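N-terminal acetyltransferase B complex subunit MDM20 (Candida albicans, PDB 5K04) serves as the non-catalytic, largely helical subunit of the NatB N-terminal acetyltransferase complex, where it probably holds the NAT3 subunit for acetylation of protein N-termini. Local coordinates at residues Arg277-Ile288 with Cys310-Tyr318; Ile506-Gln517 with Asp571-Tyr581. All blocks are in the same frame, centred on the assembly; numbering follows the deposited sequence.

Contact 1: residues Arg277-Ile288 with Cys310-Tyr318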
loop_
_atom_site.group_PDB
_atom_site.type_symbol
_atom_site.label_atom_id
_atom_site.label_comp_id
_atom_site.label_asym_id
_atom_site.label_seq_id
_atom_site.Cartn_x
_atom_site.Cartn_y
_atom_site.Cartn_z
ATOM N N ARG A 277 -30.323 -11.056 -3.729
ATOM C CA ARG A 277 -29.898 -9.760 -3.210
ATOM C C ARG A 277 -29.878 -8.710 -4.314
ATOM O O ARG A 277 -30.501 -7.649 -4.190
ATOM C CB ARG A 277 -28.520 -9.890 -2.557
ATOM C CG ARG A 277 -27.841 -8.565 -2.186
ATOM C CD ARG A 277 -26.877 -8.731 -0.998
ATOM N NE ARG A 277 -26.081 -7.522 -0.785
ATOM C CZ ARG A 277 -24.935 -7.252 -1.413
ATOM N NH1 ARG A 277 -24.447 -8.110 -2.294
ATOM N NH2 ARG A 277 -24.280 -6.121 -1.174
ATOM N N ASN A 278 -29.173 -8.999 -5.410
ATOM C CA ASN A 278 -29.003 -8.001 -6.462
ATOM C C ASN A 278 -30.338 -7.597 -7.078
ATOM O O ASN A 278 -30.538 -6.428 -7.425
ATOM C CB ASN A 278 -28.064 -8.534 -7.534
ATOM C CG ASN A 278 -26.591 -8.358 -7.167
ATOM O OD1 ASN A 278 -26.247 -7.623 -6.234
ATOM N ND2 ASN A 278 -25.718 -9.025 -7.916
ATOM N N ILE A 279 -31.259 -8.550 -7.227
ATOM C CA ILE A 279 -32.558 -8.227 -7.805
ATOM C C ILE A 279 -33.404 -7.447 -6.803
ATOM O O ILE A 279 -34.192 -6.572 -7.185
ATOM C CB ILE A 279 -33.265 -9.514 -8.270
ATOM C CG1 ILE A 279 -32.565 -10.093 -9.494
ATOM C CG2 ILE A 279 -34.765 -9.279 -8.536
ATOM C CD1 ILE A 279 -33.153 -11.431 -9.918
ATOM N N SER A 280 -33.233 -7.723 -5.508
ATOM C CA SER A 280 -33.984 -6.994 -4.494
ATOM C C SER A 280 -33.571 -5.533 -4.460
ATOM O O SER A 280 -34.421 -4.643 -4.372
ATOM C CB SER A 280 -33.784 -7.656 -3.136
ATOM O OG SER A 280 -34.384 -8.936 -3.136
ATOM N N LEU A 281 -32.267 -5.270 -4.565
ATOM C CA LEU A 281 -31.794 -3.894 -4.664
ATOM C C LEU A 281 -32.177 -3.283 -6.002
ATOM O O LEU A 281 -32.483 -2.087 -6.079
ATOM C CB LEU A 281 -30.275 -3.836 -4.473
ATOM C CG LEU A 281 -29.760 -4.077 -3.054
ATOM C CD1 LEU A 281 -28.248 -4.026 -3.002
ATOM C CD2 LEU A 281 -30.351 -3.076 -2.078
ATOM N N LEU A 282 -32.163 -4.091 -7.065
ATOM C CA LEU A 282 -32.472 -3.564 -8.391
ATOM C C LEU A 282 -33.885 -3.011 -8.445
ATOM O O LEU A 282 -34.136 -2.006 -9.117
ATOM C CB LEU A 282 -32.300 -4.651 -9.444
ATOM C CG LEU A 282 -32.390 -4.157 -10.884
ATOM C CD1 LEU A 282 -31.191 -3.270 -11.199
ATOM C CD2 LEU A 282 -32.464 -5.340 -11.844
ATOM N N LYS A 283 -34.818 -3.657 -7.729
ATOM C CA LYS A 283 -36.207 -3.202 -7.698
ATOM C C LYS A 283 -36.308 -1.786 -7.150
ATOM O O LYS A 283 -37.152 -1.001 -7.604
ATOM C CB LYS A 283 -37.050 -4.167 -6.870
ATOM C CG LYS A 283 -37.393 -5.438 -7.614
ATOM C CD LYS A 283 -38.306 -6.339 -6.811
ATOM C CE LYS A 283 -38.698 -7.589 -7.606
ATOM N NZ LYS A 283 -39.648 -7.326 -8.741
ATOM N N ILE A 284 -35.433 -1.440 -6.201
ATOM C CA ILE A 284 -35.302 -0.055 -5.760
ATOM C C ILE A 284 -34.780 0.809 -6.894
ATOM O O ILE A 284 -35.300 1.900 -7.161
ATOM C CB ILE A 284 -34.380 0.039 -4.534
ATOM C CG1 ILE A 284 -34.796 -0.986 -3.475
ATOM C CG2 ILE A 284 -34.427 1.451 -3.976
ATOM C CD1 ILE A 284 -33.894 -1.024 -2.269
ATOM N N GLU A 285 -33.724 0.342 -7.559
ATOM C CA GLU A 285 -33.156 1.080 -8.682
ATOM C C GLU A 285 -34.165 1.217 -9.820
ATOM O O GLU A 285 -34.133 2.199 -10.570
ATOM C CB GLU A 285 -31.885 0.378 -9.162
ATOM C CG GLU A 285 -30.792 1.322 -9.667
ATOM C CD GLU A 285 -29.932 1.903 -8.563
ATOM O OE1 GLU A 285 -29.611 1.168 -7.603
ATOM O OE2 GLU A 285 -29.573 3.099 -8.664
ATOM N N LEU A 286 -35.085 0.257 -9.945
ATOM C CA LEU A 286 -36.058 0.309 -11.028
ATOM C C LEU A 286 -37.187 1.275 -10.698
ATOM O O LEU A 286 -37.701 1.949 -11.593
ATOM C CB LEU A 286 -36.596 -1.095 -11.323
ATOM C CG LEU A 286 -37.604 -1.225 -12.476
ATOM C CD1 LEU A 286 -36.945 -0.943 -13.815
ATOM C CD2 LEU A 286 -38.293 -2.595 -12.475
ATOM N N ASP A 287 -37.569 1.366 -9.416
ATOM C CA ASP A 287 -38.523 2.388 -8.989
ATOM C C ASP A 287 -37.988 3.789 -9.264
ATOM O O ASP A 287 -38.700 4.646 -9.801
ATOM C CB ASP A 287 -38.838 2.230 -7.502
ATOM C CG ASP A 287 -39.600 0.964 -7.203
ATOM O OD1 ASP A 287 -39.982 0.270 -8.170
ATOM O OD2 ASP A 287 -39.804 0.665 -6.007
ATOM N N ILE A 288 -36.733 4.040 -8.890
ATOM C CA ILE A 288 -36.113 5.337 -9.143
ATOM C C ILE A 288 -36.116 5.646 -10.636
ATOM O O ILE A 288 -36.467 6.754 -11.060
ATOM C CB ILE A 288 -34.689 5.348 -8.557
ATOM C CG1 ILE A 288 -34.749 5.333 -7.030
ATOM C CG2 ILE A 288 -33.875 6.529 -9.079
ATOM C CD1 ILE A 288 -33.409 5.069 -6.364
ATOM N N CYS A 310 -25.053 -6.926 5.716
ATOM C CA CYS A 310 -25.026 -6.041 4.557
ATOM C C CYS A 310 -26.178 -5.038 4.534
ATOM O O CYS A 310 -26.034 -3.994 3.887
ATOM C CB CYS A 310 -25.038 -6.858 3.253
ATOM S SG CYS A 310 -26.498 -7.804 2.868
ATOM N N CYS A 311 -27.295 -5.315 5.238
ATOM C CA CYS A 311 -28.546 -4.594 4.998
ATOM C C CYS A 311 -28.349 -3.077 5.029
ATOM O O CYS A 311 -28.731 -2.369 4.092
ATOM C CB CYS A 311 -29.613 -5.023 6.023
ATOM S SG CYS A 311 -31.258 -4.454 5.660
ATOM N N TYR A 312 -27.750 -2.571 6.103
ATOM C CA TYR A 312 -27.622 -1.126 6.287
ATOM C C TYR A 312 -26.833 -0.485 5.158
ATOM O O TYR A 312 -27.241 0.549 4.615
ATOM C CB TYR A 312 -26.942 -0.811 7.617
ATOM C CG TYR A 312 -26.622 0.656 7.754
ATOM C CD1 TYR A 312 -27.612 1.576 8.087
ATOM C CD2 TYR A 312 -25.337 1.122 7.556
ATOM C CE1 TYR A 312 -27.326 2.927 8.215
ATOM C CE2 TYR A 312 -25.040 2.467 7.679
ATOM C CZ TYR A 312 -26.041 3.367 8.006
ATOM O OH TYR A 312 -25.727 4.705 8.124
ATOM N N ALA A 313 -25.669 -1.060 4.821
ATOM C CA ALA A 313 -24.824 -0.459 3.790
ATOM C C ALA A 313 -25.517 -0.478 2.428
ATOM O O ALA A 313 -25.352 0.448 1.626
ATOM C CB ALA A 313 -23.470 -1.173 3.728
ATOM N N ASP A 314 -26.316 -1.505 2.172
ATOM C CA ASP A 314 -27.050 -1.582 0.918
ATOM C C ASP A 314 -28.157 -0.518 0.838
ATOM O O ASP A 314 -28.348 0.111 -0.210
ATOM C CB ASP A 314 -27.617 -2.996 0.763
ATOM C CG ASP A 314 -26.524 -4.071 0.518
ATOM O OD1 ASP A 314 -25.328 -3.727 0.367
ATOM O OD2 ASP A 314 -26.880 -5.271 0.463
ATOM N N LEU A 315 -28.902 -0.300 1.926
ATOM C CA LEU A 315 -30.043 0.617 1.865
ATOM C C LEU A 315 -29.666 2.079 2.087
ATOM O O LEU A 315 -30.222 2.971 1.431
ATOM C CB LEU A 315 -31.110 0.211 2.886
ATOM C CG LEU A 315 -31.874 -1.048 2.497
ATOM C CD1 LEU A 315 -32.882 -1.416 3.576
ATOM C CD2 LEU A 315 -32.567 -0.893 1.126
ATOM N N SER A 316 -28.724 2.342 2.995
ATOM C CA SER A 316 -28.385 3.708 3.373
ATOM C C SER A 316 -27.828 4.514 2.212
ATOM O O SER A 316 -27.729 5.742 2.325
ATOM C CB SER A 316 -27.382 3.693 4.531
ATOM O OG SER A 316 -26.192 3.015 4.159
ATOM N N GLN A 317 -27.465 3.863 1.109
ATOM C CA GLN A 317 -27.038 4.598 -0.073
ATOM C C GLN A 317 -28.208 5.240 -0.810
ATOM O O GLN A 317 -27.991 6.111 -1.658
ATOM C CB GLN A 317 -26.280 3.668 -1.015
ATOM C CG GLN A 317 -27.170 2.736 -1.796
ATOM C CD GLN A 317 -26.369 1.788 -2.654
ATOM O OE1 GLN A 317 -26.203 2.001 -3.862
ATOM N NE2 GLN A 317 -25.851 0.734 -2.031
ATOM N N TYR A 318 -29.435 4.818 -0.522
ATOM C CA TYR A 318 -30.628 5.442 -1.065
ATOM C C TYR A 318 -31.177 6.443 -0.061
ATOM O O TYR A 318 -30.743 6.511 1.091
ATOM C CB TYR A 318 -31.690 4.393 -1.417
ATOM C CG TYR A 318 -31.186 3.309 -2.347
ATOM C CD1 TYR A 318 -30.898 3.590 -3.679
ATOM C CD2 TYR A 318 -30.999 2.009 -1.899
ATOM C CE1 TYR A 318 -30.445 2.610 -4.539
ATOM C CE2 TYR A 318 -30.532 1.020 -2.752
ATOM C CZ TYR A 318 -30.260 1.329 -4.075
ATOM O OH TYR A 318 -29.799 0.365 -4.936
HETATM O O HOH W 1 -26.359 1.768 -7.211
#

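Contact 2: residues Ile506-Gln517 with Asp571-Tyr581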
loop_
_atom_site.group_PDB
_atom_site.type_symbol
_atom_site.label_atom_id
_atom_site.label_comp_id
_atom_site.label_asym_id
_atom_site.label_seq_id
_atom_site.Cartn_x
_atom_site.Cartn_y
_atom_site.Cartn_z
ATOM N N ILE A 506 6.169 7.515 1.803
ATOM C CA ILE A 506 6.413 8.060 3.130
ATOM C C ILE A 506 6.608 6.931 4.138
ATOM O O ILE A 506 7.410 7.050 5.069
ATOM C CB ILE A 506 5.265 9.017 3.514
ATOM C CG1 ILE A 506 5.470 9.593 4.926
ATOM C CG2 ILE A 506 3.906 8.325 3.405
ATOM C CD1 ILE A 506 6.565 10.621 4.996
ATOM N N SER A 507 5.944 5.790 3.921
ATOM C CA SER A 507 6.096 4.657 4.837
ATOM C C SER A 507 7.486 4.023 4.736
ATOM O O SER A 507 8.019 3.512 5.736
ATOM C CB SER A 507 5.000 3.617 4.563
ATOM O OG SER A 507 3.706 4.191 4.731
ATOM N N LEU A 508 8.073 4.021 3.535
ATOM C CA LEU A 508 9.433 3.515 3.341
ATOM C C LEU A 508 10.448 4.433 3.994
ATOM O O LEU A 508 11.381 3.979 4.669
ATOM C CB LEU A 508 9.744 3.393 1.842
ATOM C CG LEU A 508 11.225 3.425 1.455
ATOM C CD1 LEU A 508 11.959 2.172 1.942
ATOM C CD2 LEU A 508 11.428 3.652 -0.083
ATOM N N ASN A 509 10.290 5.742 3.771
ATOM C CA ASN A 509 11.214 6.721 4.334
ATOM C C ASN A 509 11.061 6.830 5.847
ATOM O O ASN A 509 12.053 6.986 6.565
ATOM C CB ASN A 509 11.000 8.051 3.625
ATOM C CG ASN A 509 11.595 8.043 2.215
ATOM O OD1 ASN A 509 12.787 7.769 2.048
ATOM N ND2 ASN A 509 10.768 8.309 1.203
ATOM N N PHE A 510 9.831 6.693 6.350
ATOM C CA PHE A 510 9.644 6.592 7.792
ATOM C C PHE A 510 10.365 5.377 8.357
ATOM O O PHE A 510 10.986 5.454 9.423
ATOM C CB PHE A 510 8.160 6.520 8.144
ATOM C CG PHE A 510 7.929 6.479 9.604
ATOM C CD1 PHE A 510 8.234 7.581 10.378
ATOM C CD2 PHE A 510 7.463 5.339 10.211
ATOM C CE1 PHE A 510 8.061 7.548 11.728
ATOM C CE2 PHE A 510 7.290 5.298 11.565
ATOM C CZ PHE A 510 7.591 6.400 12.329
ATOM N N THR A 511 10.280 4.241 7.650
ATOM C CA THR A 511 10.985 3.032 8.064
ATOM C C THR A 511 12.487 3.282 8.181
ATOM O O THR A 511 13.111 2.875 9.167
ATOM C CB THR A 511 10.676 1.894 7.073
ATOM O OG1 THR A 511 9.287 1.539 7.150
ATOM C CG2 THR A 511 11.508 0.677 7.365
ATOM N N VAL A 512 13.077 3.983 7.198
ATOM C CA VAL A 512 14.505 4.304 7.248
ATOM C C VAL A 512 14.793 5.298 8.369
ATOM O O VAL A 512 15.743 5.119 9.142
ATOM C CB VAL A 512 14.993 4.835 5.880
ATOM C CG1 VAL A 512 16.451 5.316 5.952
ATOM C CG2 VAL A 512 14.851 3.768 4.774
ATOM N N ALA A 513 13.962 6.345 8.494
ATOM C CA ALA A 513 14.152 7.334 9.558
ATOM C C ALA A 513 14.101 6.686 10.937
ATOM O O ALA A 513 14.898 7.019 11.822
ATOM C CB ALA A 513 13.080 8.417 9.460
ATOM N N LYS A 514 13.168 5.744 11.121
ATOM C CA LYS A 514 12.981 5.075 12.402
ATOM C C LYS A 514 14.155 4.155 12.732
ATOM O O LYS A 514 14.587 4.076 13.886
ATOM C CB LYS A 514 11.670 4.295 12.364
ATOM C CG LYS A 514 11.202 3.827 13.704
ATOM C CD LYS A 514 10.483 4.934 14.465
ATOM C CE LYS A 514 9.839 4.336 15.713
ATOM N NZ LYS A 514 9.086 5.339 16.490
ATOM N N ILE A 515 14.677 3.450 11.731
ATOM C CA ILE A 515 15.863 2.622 11.931
ATOM C C ILE A 515 17.046 3.475 12.360
ATOM O O ILE A 515 17.807 3.111 13.273
ATOM C CB ILE A 515 16.177 1.840 10.646
ATOM C CG1 ILE A 515 15.151 0.715 10.457
ATOM C CG2 ILE A 515 17.633 1.336 10.663
ATOM C CD1 ILE A 515 15.115 0.185 9.034
ATOM N N LEU A 516 17.248 4.600 11.676
ATOM C CA LEU A 516 18.363 5.476 12.005
ATOM C C LEU A 516 18.234 6.000 13.430
ATOM O O LEU A 516 19.183 5.941 14.212
ATOM C CB LEU A 516 18.422 6.621 10.998
ATOM C CG LEU A 516 18.844 6.189 9.595
ATOM C CD1 LEU A 516 18.550 7.282 8.563
ATOM C CD2 LEU A 516 20.316 5.835 9.632
ATOM N N GLN A 517 17.034 6.453 13.798
ATOM C CA GLN A 517 16.828 7.058 15.110
ATOM C C GLN A 517 17.150 6.076 16.226
ATOM O O GLN A 517 17.892 6.399 17.159
ATOM C CB GLN A 517 15.381 7.556 15.236
ATOM C CG GLN A 517 15.032 8.016 16.653
ATOM C CD GLN A 517 13.638 8.590 16.758
ATOM O OE1 GLN A 517 12.665 7.855 16.959
ATOM N NE2 GLN A 517 13.530 9.915 16.624
ATOM N N ASP A 571 5.022 13.908 8.752
ATOM C CA ASP A 571 5.655 13.525 7.493
ATOM C C ASP A 571 6.817 14.437 7.128
ATOM O O ASP A 571 7.810 13.975 6.543
ATOM C CB ASP A 571 4.628 13.508 6.354
ATOM C CG ASP A 571 3.517 12.466 6.577
ATOM O OD1 ASP A 571 3.620 11.662 7.542
ATOM O OD2 ASP A 571 2.538 12.472 5.802
ATOM N N VAL A 572 6.722 15.726 7.459
ATOM C CA VAL A 572 7.822 16.633 7.148
ATOM C C VAL A 572 9.046 16.333 8.012
ATOM O O VAL A 572 10.185 16.433 7.547
ATOM C CB VAL A 572 7.355 18.085 7.295
ATOM C CG1 VAL A 572 8.535 19.018 7.188
ATOM C CG2 VAL A 572 6.316 18.398 6.194
ATOM N N ALA A 573 8.837 15.934 9.271
ATOM C CA ALA A 573 9.970 15.595 10.126
ATOM C C ALA A 573 10.723 14.385 9.579
ATOM O O ALA A 573 11.957 14.341 9.616
ATOM C CB ALA A 573 9.481 15.343 11.553
ATOM N N THR A 574 9.991 13.400 9.061
ATOM C CA THR A 574 10.607 12.237 8.424
ATOM C C THR A 574 11.592 12.663 7.346
ATOM O O THR A 574 12.734 12.200 7.317
ATOM C CB THR A 574 9.512 11.353 7.825
ATOM O OG1 THR A 574 8.663 10.893 8.878
ATOM C CG2 THR A 574 10.095 10.164 7.084
ATOM N N LYS A 575 11.171 13.573 6.459
ATOM C CA LYS A 575 12.086 14.040 5.424
ATOM C C LYS A 575 13.291 14.756 6.028
ATOM O O LYS A 575 14.430 14.563 5.582
ATOM C CB LYS A 575 11.350 14.957 4.448
ATOM C CG LYS A 575 12.284 15.501 3.359
ATOM C CD LYS A 575 11.544 16.318 2.308
ATOM C CE LYS A 575 10.643 15.442 1.449
ATOM N NZ LYS A 575 10.157 16.169 0.239
ATOM N N LEU A 576 13.058 15.574 7.062
ATOM C CA LEU A 576 14.137 16.353 7.654
ATOM C C LEU A 576 15.122 15.460 8.386
ATOM O O LEU A 576 16.334 15.719 8.366
ATOM C CB LEU A 576 13.558 17.408 8.595
ATOM C CG LEU A 576 12.825 18.561 7.906
ATOM C CD1 LEU A 576 12.062 19.418 8.934
ATOM C CD2 LEU A 576 13.823 19.395 7.126
ATOM N N LYS A 577 14.616 14.419 9.056
ATOM C CA LYS A 577 15.495 13.451 9.699
ATOM C C LYS A 577 16.454 12.854 8.685
ATOM O O LYS A 577 17.657 12.744 8.941
ATOM C CB LYS A 577 14.674 12.348 10.372
ATOM C CG LYS A 577 13.860 12.814 11.579
ATOM C CD LYS A 577 14.725 13.481 12.640
ATOM C CE LYS A 577 13.941 13.717 13.932
ATOM N NZ LYS A 577 13.527 12.449 14.654
ATOM N N LEU A 578 15.933 12.482 7.509
ATOM C CA LEU A 578 16.773 11.867 6.486
ATOM C C LEU A 578 17.773 12.871 5.926
ATOM O O LEU A 578 18.925 12.518 5.651
ATOM C CB LEU A 578 15.899 11.280 5.382
ATOM C CG LEU A 578 14.919 10.221 5.896
ATOM C CD1 LEU A 578 14.156 9.599 4.743
ATOM C CD2 LEU A 578 15.647 9.150 6.690
ATOM N N LEU A 579 17.361 14.131 5.778
ATOM C CA LEU A 579 18.316 15.179 5.429
ATOM C C LEU A 579 19.396 15.304 6.491
ATOM O O LEU A 579 20.594 15.330 6.171
ATOM C CB LEU A 579 17.596 16.507 5.239
ATOM C CG LEU A 579 16.593 16.477 4.081
ATOM C CD1 LEU A 579 15.880 17.809 3.933
ATOM C CD2 LEU A 579 17.315 16.128 2.800
ATOM N N VAL A 580 18.990 15.361 7.766
ATOM C CA VAL A 580 19.960 15.458 8.860
ATOM C C VAL A 580 21.045 14.404 8.691
ATOM O O VAL A 580 22.241 14.710 8.655
ATOM C CB VAL A 580 19.260 15.324 10.233
ATOM C CG1 VAL A 580 20.299 15.107 11.353
ATOM C CG2 VAL A 580 18.427 16.551 10.547
ATOM N N TYR A 581 20.635 13.143 8.574
ATOM C CA TYR A 581 21.620 12.073 8.475
ATOM C C TYR A 581 22.419 12.186 7.182
ATOM O O TYR A 581 23.620 11.906 7.162
ATOM C CB TYR A 581 20.923 10.711 8.604
ATOM C CG TYR A 581 20.554 10.395 10.043
ATOM C CD1 TYR A 581 21.493 9.849 10.919
ATOM C CD2 TYR A 581 19.282 10.643 10.531
ATOM C CE1 TYR A 581 21.175 9.557 12.243
ATOM C CE2 TYR A 581 18.953 10.351 11.852
ATOM C CZ TYR A 581 19.910 9.818 12.710
ATOM O OH TYR A 581 19.579 9.537 14.020
#

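Contact 1: residues Arg277-Ile288 with Cys310-Tyr318
Helix 277-288 and the short helix 311-315 run in roughly the same direction, 30° apart with their axes 11.8 Å from each other at closest approach, and the larger side chains of Arg277 and Tyr318 span much of that separation. At one end Arg277 grips Asp314 side-on in a salt bridge. Its NE donates to Asp314 OD2 at 2.7 Å. Its NH2 reaches Asp314 OD1 at 3.0 Å, and both oxygens are met on the syn side of a carboxylate turned 34° from the guanidinium plane. The arginine reaches this far because its CG stands anti to the backbone N and the chain stays extended to NE. At the other end Tyr318, which closes the type I turn from Leu315, lays its ring between two residues: Ile284 CG2 makes a CH-pi contact over the centre of one face, 3.9 Å from the centroid, and Gln317 CG covers the opposite one. Isoleucine suits this place because its beta-branched methyl can rest directly on the ring. The phenol OH donates to Glu285 OE1 at 2.8 Å, an acceptor lying near the ring plane, and the glutamate meets it by bending at chi2 (83°). Branched aliphatic side chains suit the middle, where Ile284 CD1 touches Leu315 CD2 at 3.6 Å and Leu281 CD1 and CD2 lie against Asp314. Asp314, a buried residue, also accepts through OD2 from Tyr301 OH of helix 295-305, while Arg277 NH2 forms a second salt bridge to Glu48 of the NAT3 chain. Charge is therefore shared among one arginine and two acids, which would probably favour the ionised carboxylate of Asp314 and hold the guanidinium in position at the boundary between the two subunits.

Contact 2: residues Ile506-Gln517 with Asp571-Tyr581
Leu578 and Thr574, the two residues with most surface buried here, enter helix 506-517 as knobs into holes, the packing that joins these two helices within an all-helical fold consistent with the family's assignment to the TPR clan. The axes come within 9.2 Å at an angle of 53°, and the small Ala513 suits the close approach because it borders both holes. Leu578 is received by Asn509, Val512, Ala513 and Leu516. Its two methyls divide the work: CD2 meets Ala513 CB at 3.8 Å and also touches Val512 and Leu516, whereas CD1 lies against the side chain of Asn509, whose amide nitrogen is hydrogen-bonded to Asn504 OD1. Thr574 fits among Ile506, Asn509, Phe510 and Ala513. Its rotamer swings the methyl CG2 to the side opposite its own backbone N, where it presses on the facing helix backbone, 3.6 Å from Phe510 N, while OG1 faces the edge of the Phe510 ring; a beta-branched residue thus offers a short apolar knob and a hydroxyl at once. Tyr581 extends the apolar surface toward the later turns of both helices, sliding past Leu516 in the opposite direction. Its hydroxyl is hydrogen-bonded to Glu671, and Lys577 NZ bonds to Asn668 and forms a salt bridge with Glu671, so these polar ends are drawn to helix 661-682. Leu516 CB makes a CH-pi contact over one face of the Tyr581 ring, 3.9 Å from its centroid and displaced toward the rim.

How the contacts relate
The two contacts come in series along the chain: contact 1 is complete before contact 2 begins, and they have no helix in common. Their centres lie about 47 Å apart, and their nearest atoms about 28 Å apart, so neither touches the other. Contact 1 is far from the middle of the chain, about 34 Å from its centre, beside NAT3 and with the Arg277 side chain about 10 Å from bound coenzyme A. Contact 2 is nearer the middle, about 14 Å from that centre, and no other protein chain touches its segments. One thus belongs to the region that meets NAT3, the other to the internal helix packing of MDM20 itself.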